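Local coordinates for serpin B3 (Homo sapiens, PDB 4ZK3), which belongs to the serpin family of protease inhibitors, probably inhibiting papain-like cysteine proteases, and gives rise to the aggregate-forming psoriasis antigen Pso p27, at residues A7-M12 against L261-L266; N105-E110 against T129-V134; K111-L116 against G316-R321; K188-E193 against M213-S218; K230-P235 against V280-P285. All blocks are in the same frame, centred on the assembly; numbering follows the deposited sequence.

Contact 1: residues A7-M12 against L261-L266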
# COMPACT_ATOMS: atom_id res chain seq x y z
N ALA A 7 12.04 -0.74 -7.77
CA ALA A 7 11.79 -2.07 -7.27
C ALA A 7 10.38 -2.12 -6.62
O ALA A 7 9.57 -2.94 -6.99
CB ALA A 7 12.87 -2.48 -6.29
N ASN A 8 10.12 -1.18 -5.70
CA ASN A 8 8.85 -1.12 -4.95
C ASN A 8 7.63 -0.98 -5.88
O ASN A 8 6.60 -1.65 -5.68
CB ASN A 8 8.94 0.01 -3.91
CG ASN A 8 10.14 -0.17 -2.89
OD1 ASN A 8 10.62 -1.30 -2.64
ND2 ASN A 8 10.61 0.93 -2.32
N THR A 9 7.77 -0.12 -6.90
CA THR A 9 6.74 0.06 -7.92
C THR A 9 6.51 -1.19 -8.77
O THR A 9 5.37 -1.52 -9.12
CB THR A 9 7.05 1.28 -8.80
OG1 THR A 9 7.05 2.46 -7.98
CG2 THR A 9 5.96 1.48 -9.86
N LYS A 10 7.57 -1.94 -9.06
CA LYS A 10 7.39 -3.21 -9.80
C LYS A 10 6.64 -4.26 -9.01
O LYS A 10 5.72 -4.93 -9.52
CB LYS A 10 8.76 -3.77 -10.22
CG LYS A 10 9.51 -2.88 -11.23
CD LYS A 10 10.91 -3.42 -11.50
CE LYS A 10 11.65 -2.58 -12.51
NZ LYS A 10 11.04 -2.71 -13.86
N PHE A 11 7.02 -4.40 -7.75
CA PHE A 11 6.31 -5.28 -6.82
C PHE A 11 4.86 -4.87 -6.71
O PHE A 11 3.97 -5.74 -6.76
CB PHE A 11 7.02 -5.23 -5.45
CG PHE A 11 6.36 -6.04 -4.40
CD1 PHE A 11 6.10 -7.36 -4.58
CD2 PHE A 11 6.05 -5.46 -3.14
CE1 PHE A 11 5.53 -8.14 -3.57
CE2 PHE A 11 5.45 -6.21 -2.15
CZ PHE A 11 5.18 -7.56 -2.35
N MET A 12 4.61 -3.57 -6.64
CA MET A 12 3.23 -3.02 -6.66
C MET A 12 2.42 -3.53 -7.88
O MET A 12 1.29 -4.00 -7.72
CB MET A 12 3.24 -1.47 -6.61
CG MET A 12 1.85 -0.76 -6.68
SD MET A 12 2.09 0.99 -6.94
CE MET A 12 2.11 0.97 -8.74
N LEU A 261 -0.29 -0.81 -18.42
CA LEU A 261 0.37 0.01 -17.40
C LEU A 261 1.33 -0.88 -16.64
O LEU A 261 0.92 -1.67 -15.78
CB LEU A 261 -0.67 0.60 -16.45
CG LEU A 261 -0.55 2.02 -15.93
CD1 LEU A 261 -1.11 2.02 -14.49
CD2 LEU A 261 0.83 2.64 -15.98
N THR A 262 2.60 -0.79 -17.01
CA THR A 262 3.74 -1.39 -16.30
C THR A 262 4.44 -0.31 -15.47
O THR A 262 4.14 0.89 -15.62
CB THR A 262 4.78 -1.84 -17.34
OG1 THR A 262 5.24 -0.66 -18.02
CG2 THR A 262 4.18 -2.80 -18.33
N ALA A 263 5.41 -0.70 -14.63
CA ALA A 263 6.13 0.27 -13.81
C ALA A 263 6.84 1.28 -14.72
O ALA A 263 6.83 2.48 -14.49
CB ALA A 263 7.13 -0.44 -12.90
N GLU A 264 7.48 0.76 -15.77
CA GLU A 264 8.23 1.59 -16.71
C GLU A 264 7.32 2.64 -17.36
O GLU A 264 7.62 3.80 -17.34
CB GLU A 264 8.86 0.63 -17.74
CG GLU A 264 9.75 1.19 -18.82
CD GLU A 264 10.27 0.05 -19.69
OE1 GLU A 264 9.40 -0.65 -20.23
OE2 GLU A 264 11.50 -0.22 -19.76
N LYS A 265 6.14 2.22 -17.83
CA LYS A 265 5.16 3.13 -18.43
C LYS A 265 4.59 4.14 -17.43
O LYS A 265 4.45 5.34 -17.75
CB LYS A 265 3.97 2.33 -19.02
CG LYS A 265 4.31 1.35 -20.15
CD LYS A 265 4.27 2.06 -21.50
CE LYS A 265 5.39 1.59 -22.43
NZ LYS A 265 5.51 2.43 -23.65
N LEU A 266 4.24 3.68 -16.22
CA LEU A 266 3.80 4.60 -15.17
C LEU A 266 4.79 5.72 -14.93
O LEU A 266 4.43 6.90 -14.80
CB LEU A 266 3.61 3.86 -13.86
CG LEU A 266 2.89 4.61 -12.72
CD1 LEU A 266 1.52 5.05 -13.20
CD2 LEU A 266 2.67 3.79 -11.46
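Ala263 presents its single methyl group to two neighbouring residues of the N-terminal helix, Thr9 and Lys10, the CA atoms of Lys10 and Ala263 being the nearest pair across the contact. CB of Ala263 lies 3.8 Å from CG2 of Thr9, and it is equally far, 3.8 Å, from CG of Lys10. Thr9 offers its methyl because CG2 stands anti to the backbone N, while OG1 points back along its own helix to bond Ser5 O. Lys10 lends only the aliphatic root of its chain: its NZ, 6.4 Å from OE2 of Glu264, makes no ion pair there. Further along, CE of Met12 meets CD2 of Leu266 at 4.0 Å, the two side chains crossing at about a right angle. Here chi3 of Met12, 89°, turns the terminal methyl out of the extended line of the chain.

The polar chemistry stays within 261-266. Thr262 is the N-cap of helix 263-269, and its OG1 accepts from Lys265 N at 3.0 Å with a nearly straight N-H...O angle of 167°. That bond satisfies one N-H of the first turn, just where Ala263 faces helix 4-19. Phe13 of that helix touches both Ala263 and Leu266, and Ile381 of strand 380-387 touches Met12 and Leu266. With mainly methyl and methylene groups meeting across it, the contact depends on shape and burial, and a residue as small as alanine suits the closest approach.

Contact 2: residues N105-E110 against T129-V134; sequences NKLFGE and TSVESV
Lys106 stretches its fully extended chain over the neighbouring strand, CG passing 3.6 Å from OG of Ser130 and NZ reaching OE1 of Glu132 at 2.7 Å in a salt bridge. CG anti to the backbone N (chi1 -167°) starts the chain on this course, and OE1 is met nearly along its C-O axis. The ammonium has a second partner in Trp150, a cation-pi contact. On the same face Phe108 brings ring atom CD2 to 4.0 Å from CG1 of Val134, which sits at the ring edge, while the Glu132 carboxylate lies only 20° from parallel with the ring plane.

Beneath, the backbones pair in parallel. Leu107 donates from N to Ser130 O at 2.8 Å and accepts from Glu132 N at its own O, also at 2.8 Å; Gly109 repeats this two-sided link with Glu132 O and Val134 N. A water donates to Asn105 O and also bonds Ser130 OG, beside the weak Ser130 N to Asn105 O bond. Leu107 points to the other face, against Leu120 and Ile123 of helix 117-127, a fitting place for a branched apolar residue. Strand, helix and parallel strand make a beta-alpha-beta unit at the margin of serpin sheet A.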
# COMPACT_ATOMS: atom_id res chain seq x y z
N ASN A 105 6.83 0.07 12.32
CA ASN A 105 7.09 -1.33 12.26
C ASN A 105 7.18 -1.86 13.65
O ASN A 105 7.73 -1.21 14.53
CB ASN A 105 8.44 -1.53 11.53
CG ASN A 105 8.34 -1.20 10.09
OD1 ASN A 105 9.10 -0.37 9.51
ND2 ASN A 105 7.40 -1.82 9.47
N LYS A 106 6.66 -3.04 13.89
CA LYS A 106 6.72 -3.64 15.20
C LYS A 106 6.80 -5.16 15.19
O LYS A 106 6.16 -5.80 14.40
CB LYS A 106 5.51 -3.19 16.06
CG LYS A 106 5.66 -3.52 17.56
CD LYS A 106 4.58 -2.85 18.39
CE LYS A 106 4.70 -3.16 19.86
NZ LYS A 106 3.80 -2.31 20.73
N LEU A 107 7.58 -5.71 16.11
CA LEU A 107 7.66 -7.12 16.38
C LEU A 107 6.92 -7.48 17.67
O LEU A 107 7.23 -7.00 18.75
CB LEU A 107 9.13 -7.57 16.42
CG LEU A 107 9.37 -8.99 16.94
CD1 LEU A 107 8.67 -10.05 16.13
CD2 LEU A 107 10.83 -9.35 17.03
N PHE A 108 5.96 -8.37 17.56
CA PHE A 108 5.28 -8.93 18.71
C PHE A 108 5.79 -10.39 18.79
O PHE A 108 5.55 -11.21 17.90
CB PHE A 108 3.77 -8.93 18.56
CG PHE A 108 3.12 -7.56 18.57
CD1 PHE A 108 2.95 -6.85 17.35
CD2 PHE A 108 2.66 -6.99 19.72
CE1 PHE A 108 2.36 -5.58 17.33
CE2 PHE A 108 2.04 -5.73 19.69
CZ PHE A 108 1.89 -5.05 18.50
N GLY A 109 6.53 -10.71 19.85
CA GLY A 109 6.99 -12.07 20.00
C GLY A 109 6.48 -12.74 21.24
O GLY A 109 6.20 -12.09 22.23
N GLU A 110 6.42 -14.07 21.18
CA GLU A 110 6.11 -14.84 22.36
C GLU A 110 7.05 -14.48 23.51
O GLU A 110 8.28 -14.35 23.35
CB GLU A 110 6.08 -16.32 22.04
CG GLU A 110 6.19 -17.22 23.27
CD GLU A 110 5.07 -17.07 24.27
OE1 GLU A 110 3.92 -16.74 23.89
OE2 GLU A 110 5.35 -17.29 25.45
N THR A 129 12.07 -0.84 14.02
CA THR A 129 11.11 -1.73 14.61
C THR A 129 11.21 -1.69 16.17
O THR A 129 12.30 -1.85 16.72
CB THR A 129 11.37 -3.15 14.08
OG1 THR A 129 11.32 -3.11 12.64
CG2 THR A 129 10.30 -4.10 14.61
N SER A 130 10.07 -1.55 16.86
CA SER A 130 10.04 -1.74 18.30
C SER A 130 9.55 -3.16 18.55
O SER A 130 9.04 -3.81 17.64
CB SER A 130 9.11 -0.70 18.98
OG SER A 130 7.81 -0.80 18.42
N VAL A 131 9.77 -3.65 19.76
CA VAL A 131 9.51 -5.03 20.11
C VAL A 131 8.60 -5.08 21.34
O VAL A 131 8.88 -4.43 22.37
CB VAL A 131 10.80 -5.75 20.46
CG1 VAL A 131 10.50 -7.17 20.89
CG2 VAL A 131 11.77 -5.72 19.25
N GLU A 132 7.55 -5.85 21.25
CA GLU A 132 6.73 -6.07 22.42
C GLU A 132 6.55 -7.56 22.59
O GLU A 132 6.32 -8.27 21.60
CB GLU A 132 5.37 -5.36 22.32
CG GLU A 132 4.50 -5.69 23.51
CD GLU A 132 3.44 -4.65 23.81
OE1 GLU A 132 3.17 -3.81 22.91
OE2 GLU A 132 2.86 -4.70 24.95
N SER A 133 6.69 -8.03 23.83
CA SER A 133 6.43 -9.43 24.19
C SER A 133 5.03 -9.68 24.68
O SER A 133 4.54 -8.96 25.55
CB SER A 133 7.45 -9.88 25.27
OG SER A 133 8.78 -9.84 24.80
N VAL A 134 4.36 -10.67 24.11
CA VAL A 134 2.97 -11.02 24.44
C VAL A 134 2.86 -12.50 24.70
O VAL A 134 3.79 -13.29 24.39
CB VAL A 134 2.00 -10.54 23.32
CG1 VAL A 134 2.25 -9.05 23.09
CG2 VAL A 134 2.23 -11.31 22.02
O HOH W 1 7.11 0.71 16.36

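Contact 3: residues K111-L116 against G316-R321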
# COMPACT_ATOMS: atom_id res chain seq x y z
N LYS A 111 6.43 -14.25 24.67
CA LYS A 111 7.06 -13.74 25.88
C LYS A 111 8.26 -14.59 26.33
O LYS A 111 9.32 -14.09 26.74
CB LYS A 111 5.98 -13.78 26.98
CG LYS A 111 6.06 -12.70 28.04
CD LYS A 111 4.85 -12.79 28.98
CE LYS A 111 4.49 -14.25 29.27
NZ LYS A 111 3.85 -14.48 30.60
N THR A 112 8.11 -15.88 26.19
CA THR A 112 9.16 -16.80 26.57
C THR A 112 10.14 -17.14 25.47
O THR A 112 11.04 -17.95 25.68
CB THR A 112 8.55 -18.10 27.12
OG1 THR A 112 7.75 -18.75 26.10
CG2 THR A 112 7.69 -17.80 28.33
N TYR A 113 10.05 -16.48 24.34
CA TYR A 113 10.75 -16.94 23.17
C TYR A 113 11.92 -16.04 22.90
O TYR A 113 11.78 -14.84 22.98
CB TYR A 113 9.80 -16.94 22.01
CG TYR A 113 10.30 -17.67 20.80
CD1 TYR A 113 10.27 -19.05 20.74
CD2 TYR A 113 10.77 -16.99 19.69
CE1 TYR A 113 10.74 -19.73 19.63
CE2 TYR A 113 11.20 -17.66 18.58
CZ TYR A 113 11.20 -19.03 18.57
OH TYR A 113 11.65 -19.67 17.46
N LEU A 114 13.08 -16.59 22.57
CA LEU A 114 14.28 -15.76 22.43
C LEU A 114 14.65 -15.59 20.96
O LEU A 114 14.80 -16.59 20.25
CB LEU A 114 15.48 -16.35 23.19
CG LEU A 114 15.31 -16.44 24.71
CD1 LEU A 114 16.23 -17.50 25.31
CD2 LEU A 114 15.54 -15.09 25.34
N PHE A 115 14.82 -14.33 20.54
CA PHE A 115 15.32 -14.00 19.18
C PHE A 115 16.80 -13.69 19.25
O PHE A 115 17.29 -13.32 20.29
CB PHE A 115 14.56 -12.80 18.55
CG PHE A 115 13.13 -13.09 18.30
CD1 PHE A 115 12.74 -13.83 17.20
CD2 PHE A 115 12.17 -12.71 19.22
CE1 PHE A 115 11.40 -14.15 16.99
CE2 PHE A 115 10.83 -13.07 19.06
CZ PHE A 115 10.44 -13.81 17.94
N LEU A 116 17.50 -13.81 18.13
CA LEU A 116 18.91 -13.45 18.08
C LEU A 116 19.06 -11.99 18.29
O LEU A 116 18.30 -11.21 17.68
CB LEU A 116 19.45 -13.83 16.71
CG LEU A 116 20.68 -14.72 16.58
CD1 LEU A 116 20.62 -15.90 17.53
CD2 LEU A 116 20.78 -15.15 15.12
N GLY A 316 18.19 -16.83 10.69
CA GLY A 316 18.70 -15.49 11.06
C GLY A 316 17.88 -14.78 12.15
O GLY A 316 18.30 -13.75 12.74
N MET A 317 16.70 -15.31 12.43
CA MET A 317 15.83 -14.75 13.49
C MET A 317 16.20 -15.32 14.85
O MET A 317 16.12 -14.60 15.86
CB MET A 317 14.39 -15.06 13.22
CG MET A 317 13.81 -14.25 12.07
SD MET A 317 12.05 -14.53 11.86
CE MET A 317 11.62 -13.50 10.48
N THR A 318 16.58 -16.61 14.87
CA THR A 318 16.70 -17.38 16.10
C THR A 318 18.07 -17.98 16.32
O THR A 318 18.43 -18.22 17.45
CB THR A 318 15.64 -18.50 16.13
OG1 THR A 318 15.61 -19.18 14.86
CG2 THR A 318 14.22 -17.91 16.36
N GLY A 319 18.86 -18.20 15.27
CA GLY A 319 20.11 -18.96 15.38
C GLY A 319 19.98 -20.41 14.90
O GLY A 319 20.96 -21.15 14.87
N SER A 320 18.79 -20.85 14.54
CA SER A 320 18.68 -22.20 13.96
C SER A 320 17.40 -22.25 13.18
O SER A 320 16.49 -21.44 13.40
CB SER A 320 18.63 -23.24 15.05
OG SER A 320 17.39 -23.17 15.71
N ARG A 321 17.29 -23.23 12.28
CA ARG A 321 16.08 -23.38 11.50
C ARG A 321 14.95 -23.83 12.34
O ARG A 321 15.15 -24.29 13.45
CB ARG A 321 16.28 -24.36 10.37
CG ARG A 321 17.17 -23.83 9.28
CD ARG A 321 17.34 -24.88 8.20
NE ARG A 321 16.09 -25.05 7.48
CZ ARG A 321 15.61 -26.20 7.03
NH1 ARG A 321 16.27 -27.34 7.24
NH2 ARG A 321 14.45 -26.21 6.38
O HOH W 2 17.86 -17.06 19.97
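Leu116 and Thr318 bury the most surface here, and Leu116 straddles the backbone at the end of the short, weakly bonded helix 315-318. Its CD1 presses to 3.2 Å from Thr318 O, while CD2 lies 3.6 Å from Gly319 N and 3.7 Å from Gly316 O. A chi1 of -126°, away from any staggered position, suggests some strain in this fit. Leu116 N donates to Met317 O at 2.8 Å, almost straight at 173°. Thr318 turns its methyl to Tyr113: CG2 is 3.3 Å from the phenol OH, a van der Waals touch. A water donates to both Leu114 O and Thr318 O, linking the two segments through their carbonyl oxygens. Gly319, the first residue beyond the helix, takes a positive phi of 100°, which glycine adopts easily. Leu116 is also the N-cap residue of helix 117-127. Phe115 packs on Leu120 of that helix and on Leu174 of strand 174-185, and Met317 reaches Tyr119 and the same Leu174, placing the contact over the joint between helix 117-127 and sheet A.

Contact 4: residues K188-E193 against M213-S218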
# COMPACT_ATOMS: atom_id res chain seq x y z
N LYS A 188 -5.72 22.68 -3.44
CA LYS A 188 -6.95 23.37 -3.82
C LYS A 188 -8.17 22.56 -3.44
O LYS A 188 -8.56 21.57 -4.12
CB LYS A 188 -6.96 23.60 -5.30
CG LYS A 188 -5.89 24.60 -5.74
CD LYS A 188 -5.64 24.62 -7.25
CE LYS A 188 -4.26 25.19 -7.63
NZ LYS A 188 -3.87 24.88 -9.05
N LYS A 189 -8.77 22.93 -2.32
CA LYS A 189 -9.93 22.22 -1.82
C LYS A 189 -11.13 22.31 -2.76
O LYS A 189 -11.19 23.14 -3.61
CB LYS A 189 -10.28 22.72 -0.46
CG LYS A 189 -9.23 22.35 0.56
CD LYS A 189 -9.67 22.66 1.97
CE LYS A 189 -8.56 22.29 2.94
NZ LYS A 189 -9.17 22.12 4.28
N PHE A 190 -12.03 21.33 -2.66
CA PHE A 190 -13.26 21.40 -3.39
C PHE A 190 -14.24 22.22 -2.55
O PHE A 190 -14.14 22.17 -1.35
CB PHE A 190 -13.81 20.00 -3.58
CG PHE A 190 -13.02 19.18 -4.56
CD1 PHE A 190 -11.90 18.43 -4.14
CD2 PHE A 190 -13.40 19.13 -5.91
CE1 PHE A 190 -11.18 17.67 -5.04
CE2 PHE A 190 -12.67 18.36 -6.82
CZ PHE A 190 -11.57 17.62 -6.39
N ASN A 191 -15.19 22.94 -3.17
CA ASN A 191 -16.30 23.54 -2.40
C ASN A 191 -17.48 22.60 -2.21
O ASN A 191 -18.03 22.09 -3.19
CB ASN A 191 -16.78 24.81 -3.08
CG ASN A 191 -17.72 25.63 -2.16
OD1 ASN A 191 -18.56 25.08 -1.43
ND2 ASN A 191 -17.55 26.96 -2.19
N LYS A 192 -17.87 22.33 -0.96
CA LYS A 192 -19.01 21.42 -0.75
C LYS A 192 -20.29 21.93 -1.43
O LYS A 192 -21.16 21.13 -1.84
CB LYS A 192 -19.25 21.18 0.72
CG LYS A 192 -18.30 20.18 1.38
CD LYS A 192 -17.88 20.66 2.77
CE LYS A 192 -18.87 20.33 3.86
NZ LYS A 192 -18.70 18.90 4.28
N GLU A 193 -20.38 23.25 -1.63
CA GLU A 193 -21.52 23.80 -2.34
C GLU A 193 -21.60 23.33 -3.78
O GLU A 193 -22.69 23.26 -4.33
CB GLU A 193 -21.56 25.33 -2.24
CG GLU A 193 -22.40 25.83 -1.03
CD GLU A 193 -21.76 27.00 -0.29
OE1 GLU A 193 -20.80 27.61 -0.83
OE2 GLU A 193 -22.22 27.30 0.85
N MET A 213 -17.73 15.70 -6.63
CA MET A 213 -17.14 16.99 -6.30
C MET A 213 -16.63 17.61 -7.59
O MET A 213 -16.26 16.90 -8.54
CB MET A 213 -15.99 16.86 -5.30
CG MET A 213 -16.24 15.92 -4.13
SD MET A 213 -14.80 15.83 -3.03
CE MET A 213 -13.49 15.19 -4.09
N ARG A 214 -16.58 18.91 -7.64
CA ARG A 214 -16.33 19.61 -8.91
C ARG A 214 -15.54 20.87 -8.61
O ARG A 214 -15.81 21.53 -7.62
CB ARG A 214 -17.62 19.98 -9.60
CG ARG A 214 -18.53 18.76 -9.84
CD ARG A 214 -19.79 18.97 -10.70
NE ARG A 214 -20.83 19.70 -10.03
CZ ARG A 214 -20.92 21.03 -10.00
NH1 ARG A 214 -19.99 21.77 -10.58
NH2 ARG A 214 -21.93 21.63 -9.37
N GLN A 215 -14.52 21.13 -9.43
CA GLN A 215 -13.76 22.35 -9.38
C GLN A 215 -13.06 22.54 -10.72
O GLN A 215 -12.86 21.59 -11.46
CB GLN A 215 -12.74 22.35 -8.23
CG GLN A 215 -11.51 21.45 -8.44
CD GLN A 215 -10.48 21.60 -7.33
OE1 GLN A 215 -10.31 20.71 -6.49
NE2 GLN A 215 -9.82 22.74 -7.29
N TYR A 216 -12.75 23.81 -11.01
CA TYR A 216 -12.13 24.28 -12.25
C TYR A 216 -10.87 24.94 -11.77
O TYR A 216 -10.93 25.87 -10.97
CB TYR A 216 -13.01 25.32 -12.98
CG TYR A 216 -12.53 25.71 -14.39
CD1 TYR A 216 -12.89 24.95 -15.50
CD2 TYR A 216 -11.72 26.85 -14.62
CE1 TYR A 216 -12.47 25.28 -16.78
CE2 TYR A 216 -11.29 27.19 -15.90
CZ TYR A 216 -11.67 26.40 -16.98
OH TYR A 216 -11.26 26.68 -18.27
N THR A 217 -9.73 24.43 -12.20
CA THR A 217 -8.42 24.94 -11.75
C THR A 217 -7.32 24.34 -12.63
O THR A 217 -7.58 23.47 -13.45
CB THR A 217 -8.20 24.65 -10.24
OG1 THR A 217 -6.81 24.69 -9.92
CG2 THR A 217 -8.73 23.30 -9.90
N SER A 218 -6.11 24.87 -12.53
CA SER A 218 -5.03 24.31 -13.34
C SER A 218 -4.21 23.26 -12.58
O SER A 218 -3.90 23.41 -11.40
CB SER A 218 -4.15 25.40 -13.92
OG SER A 218 -3.14 25.72 -13.03
O HOH W 3 -1.76 25.07 -10.82
O HOH W 4 -17.45 19.80 -4.88
O HOH W 5 -15.42 23.35 -5.96
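Lys188 reaches from Gln215 to Ser218, crossing Thr217 obliquely. Its CB packs against the Gln215 amide; CG, anti to the carbonyl carbon (chi1 -67°), leads into an extended chain whose CD comes to a tight 2.9 Å from OG1 of Thr217. CE passes the same hydroxyl at 3.5 Å, and NZ donates to it at 3.1 Å. NZ also donates to a water that bonds Ser218 OG, a hydroxyl shared with Glu277. A long, flexible lysine suits this path, its charge ending among oxygens.

The strand belongs to serpin sheet C, where Met213, Gln215 and Thr217 pair through their backbones with strand 276-294, and the loop 188-193 that leaves strand 174-185 lies against it. Phe190 is the apolar centre of the loop. Met213 lays its CE over one face, 3.7 Å from the ring centroid, with SD over that face too, a Met-aromatic contact; the Gln215 amide end covers the opposite face, its plane steep to the ring, and Trp186 meets Phe190 edge-to-face. Two waters then join Asn191 to Arg214, one from Asn191 O to Arg214 N, the other from Asn191 N to Arg214 O. Asn191 OD1 accepts from Glu193 N at 2.6 Å, closing an Asx turn.

Contact 5: residues K230-P235 against V280-P285; sequences KVLEIP and VDLHLP
Leu232 and Leu282 both hold CG anti to the backbone N, with chi1 of -165° and 169°, and these torsions place each CG toward the facing strand, where the methyls meet although the strands never pair. Ile234 extends its longer branch, so that CD1 leads toward the same ground. The two strands belong to different layers of the serpin fold: 230-235 to sheet B and 280-285 to sheet C. Their axes stay 10.9 Å apart and cross at -81°, close to orthogonal, so only side chains bridge the gap.

CD2 of Leu232 meets CD1 of Leu282 at 3.8 Å, the two side chains passing obliquely, while the other methyl of Leu232, CD1, touches CG2 of Val280 at 4.2 Å. Leu232 thus divides its two branches between two residues of the opposing strand. Residues two apart on each strand point inward, 232 and 234 against 280, 282 and 284, and every one is a branched aliphatic that can fill such a buried layer. Glu233, between them, takes no part and hydrogen-bonds Ser242 and His220. Phe363 of strand 361-364 lies against Leu232, Val280 and Leu282, and Trp186 touches Ile234. At the far end of the row, one methyl of Ile234, CD1, reaches tip to tip toward two leucines, 4.0 Å from CD2 of Leu282 and 4.1 Å from CD2 of Leu284.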
# COMPACT_ATOMS: atom_id res chain seq x y z
N LYS A 230 -6.37 9.56 -19.89
CA LYS A 230 -5.80 10.78 -19.39
C LYS A 230 -5.20 10.59 -18.00
O LYS A 230 -5.56 9.63 -17.26
CB LYS A 230 -6.84 11.86 -19.34
CG LYS A 230 -7.38 12.26 -20.71
CD LYS A 230 -8.59 13.16 -20.51
CE LYS A 230 -9.22 13.59 -21.82
NZ LYS A 230 -10.45 14.40 -21.56
N VAL A 231 -4.27 11.47 -17.68
CA VAL A 231 -3.55 11.49 -16.37
C VAL A 231 -3.62 12.84 -15.71
O VAL A 231 -3.37 13.84 -16.34
CB VAL A 231 -2.06 11.11 -16.52
CG1 VAL A 231 -1.40 11.00 -15.16
CG2 VAL A 231 -1.95 9.78 -17.15
N LEU A 232 -3.94 12.86 -14.41
CA LEU A 232 -3.96 14.07 -13.65
C LEU A 232 -3.21 13.96 -12.33
O LEU A 232 -3.33 12.96 -11.62
CB LEU A 232 -5.41 14.49 -13.37
CG LEU A 232 -5.66 15.90 -12.89
CD1 LEU A 232 -5.48 16.88 -14.03
CD2 LEU A 232 -7.08 16.04 -12.42
N GLU A 233 -2.46 15.02 -11.96
CA GLU A 233 -1.85 15.13 -10.64
C GLU A 233 -2.66 16.13 -9.82
O GLU A 233 -2.86 17.26 -10.22
CB GLU A 233 -0.37 15.56 -10.69
CG GLU A 233 0.27 15.77 -9.34
CD GLU A 233 1.39 16.76 -9.30
OE1 GLU A 233 1.38 17.74 -10.08
OE2 GLU A 233 2.25 16.59 -8.42
N ILE A 234 -3.07 15.70 -8.64
CA ILE A 234 -3.83 16.52 -7.72
C ILE A 234 -2.95 16.67 -6.49
O ILE A 234 -2.89 15.75 -5.69
CB ILE A 234 -5.20 15.90 -7.33
CG1 ILE A 234 -5.95 15.40 -8.56
CG2 ILE A 234 -6.04 16.91 -6.58
CD1 ILE A 234 -7.25 14.65 -8.32
N PRO A 235 -2.26 17.82 -6.32
CA PRO A 235 -1.34 17.89 -5.18
C PRO A 235 -2.02 18.03 -3.83
O PRO A 235 -3.07 18.67 -3.70
CB PRO A 235 -0.53 19.15 -5.45
CG PRO A 235 -0.67 19.42 -6.92
CD PRO A 235 -2.07 18.96 -7.26
N VAL A 280 -8.61 22.43 -16.02
CA VAL A 280 -9.49 21.22 -16.10
C VAL A 280 -10.85 21.37 -15.28
O VAL A 280 -10.69 21.85 -14.11
CB VAL A 280 -8.60 20.07 -15.53
CG1 VAL A 280 -9.34 18.73 -15.49
CG2 VAL A 280 -7.27 19.94 -16.32
N ASP A 281 -12.10 21.08 -15.85
CA ASP A 281 -13.44 20.81 -15.04
C ASP A 281 -12.96 19.44 -14.52
O ASP A 281 -13.04 18.41 -15.23
CB ASP A 281 -15.07 20.77 -15.69
CG ASP A 281 -16.34 21.19 -14.56
OD1 ASP A 281 -16.16 22.17 -13.85
OD2 ASP A 281 -17.53 20.73 -14.21
N LEU A 282 -12.41 19.43 -13.30
CA LEU A 282 -12.19 18.16 -12.59
C LEU A 282 -13.46 17.80 -11.85
O LEU A 282 -13.91 18.55 -11.04
CB LEU A 282 -11.04 18.28 -11.59
CG LEU A 282 -10.83 17.14 -10.57
CD1 LEU A 282 -10.66 15.79 -11.29
CD2 LEU A 282 -9.65 17.55 -9.72
N HIS A 283 -14.04 16.65 -12.18
CA HIS A 283 -15.13 16.06 -11.41
C HIS A 283 -14.55 14.79 -10.79
O HIS A 283 -14.12 13.83 -11.51
CB HIS A 283 -16.35 15.74 -12.30
CG HIS A 283 -17.04 16.95 -12.89
ND1 HIS A 283 -18.20 16.83 -13.64
CD2 HIS A 283 -16.77 18.28 -12.84
CE1 HIS A 283 -18.59 18.03 -14.05
NE2 HIS A 283 -17.74 18.93 -13.59
N LEU A 284 -14.51 14.78 -9.46
CA LEU A 284 -13.98 13.66 -8.67
C LEU A 284 -14.99 13.28 -7.59
O LEU A 284 -15.45 14.15 -6.88
CB LEU A 284 -12.66 14.12 -8.01
CG LEU A 284 -11.82 13.04 -7.29
CD1 LEU A 284 -11.17 12.09 -8.28
CD2 LEU A 284 -10.76 13.66 -6.40
N PRO A 285 -15.36 12.02 -7.49
CA PRO A 285 -16.36 11.63 -6.50
C PRO A 285 -15.80 11.58 -5.06
O PRO A 285 -14.60 11.40 -4.83
CB PRO A 285 -16.79 10.26 -6.97
CG PRO A 285 -15.57 9.73 -7.69
CD PRO A 285 -14.93 10.90 -8.33

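Contacts 1 and 5 are buried and wholly apolar across their interfaces, one joining two helices and the other two beta layers; their nearest atoms are about 7 Å apart. Contacts 2, 3 and 4 lie nearer the surface and add backbone bonds, ammonium groups or bridging waters. Contacts 2 and 3 touch: Val134 O and Lys111 N are 2.8 Å apart, probably hydrogen-bonded, and Phe115 packs on Gly109 and Leu107. Contacts 4 and 5 meet in sheet C, where Gln215 O and Leu282 N lie 2.9 Å apart and the Phe190 ring borders Leu282. These two pairs occupy opposite sides of the chain's centre, contacts 3 and 4 being 54 Å apart between centres.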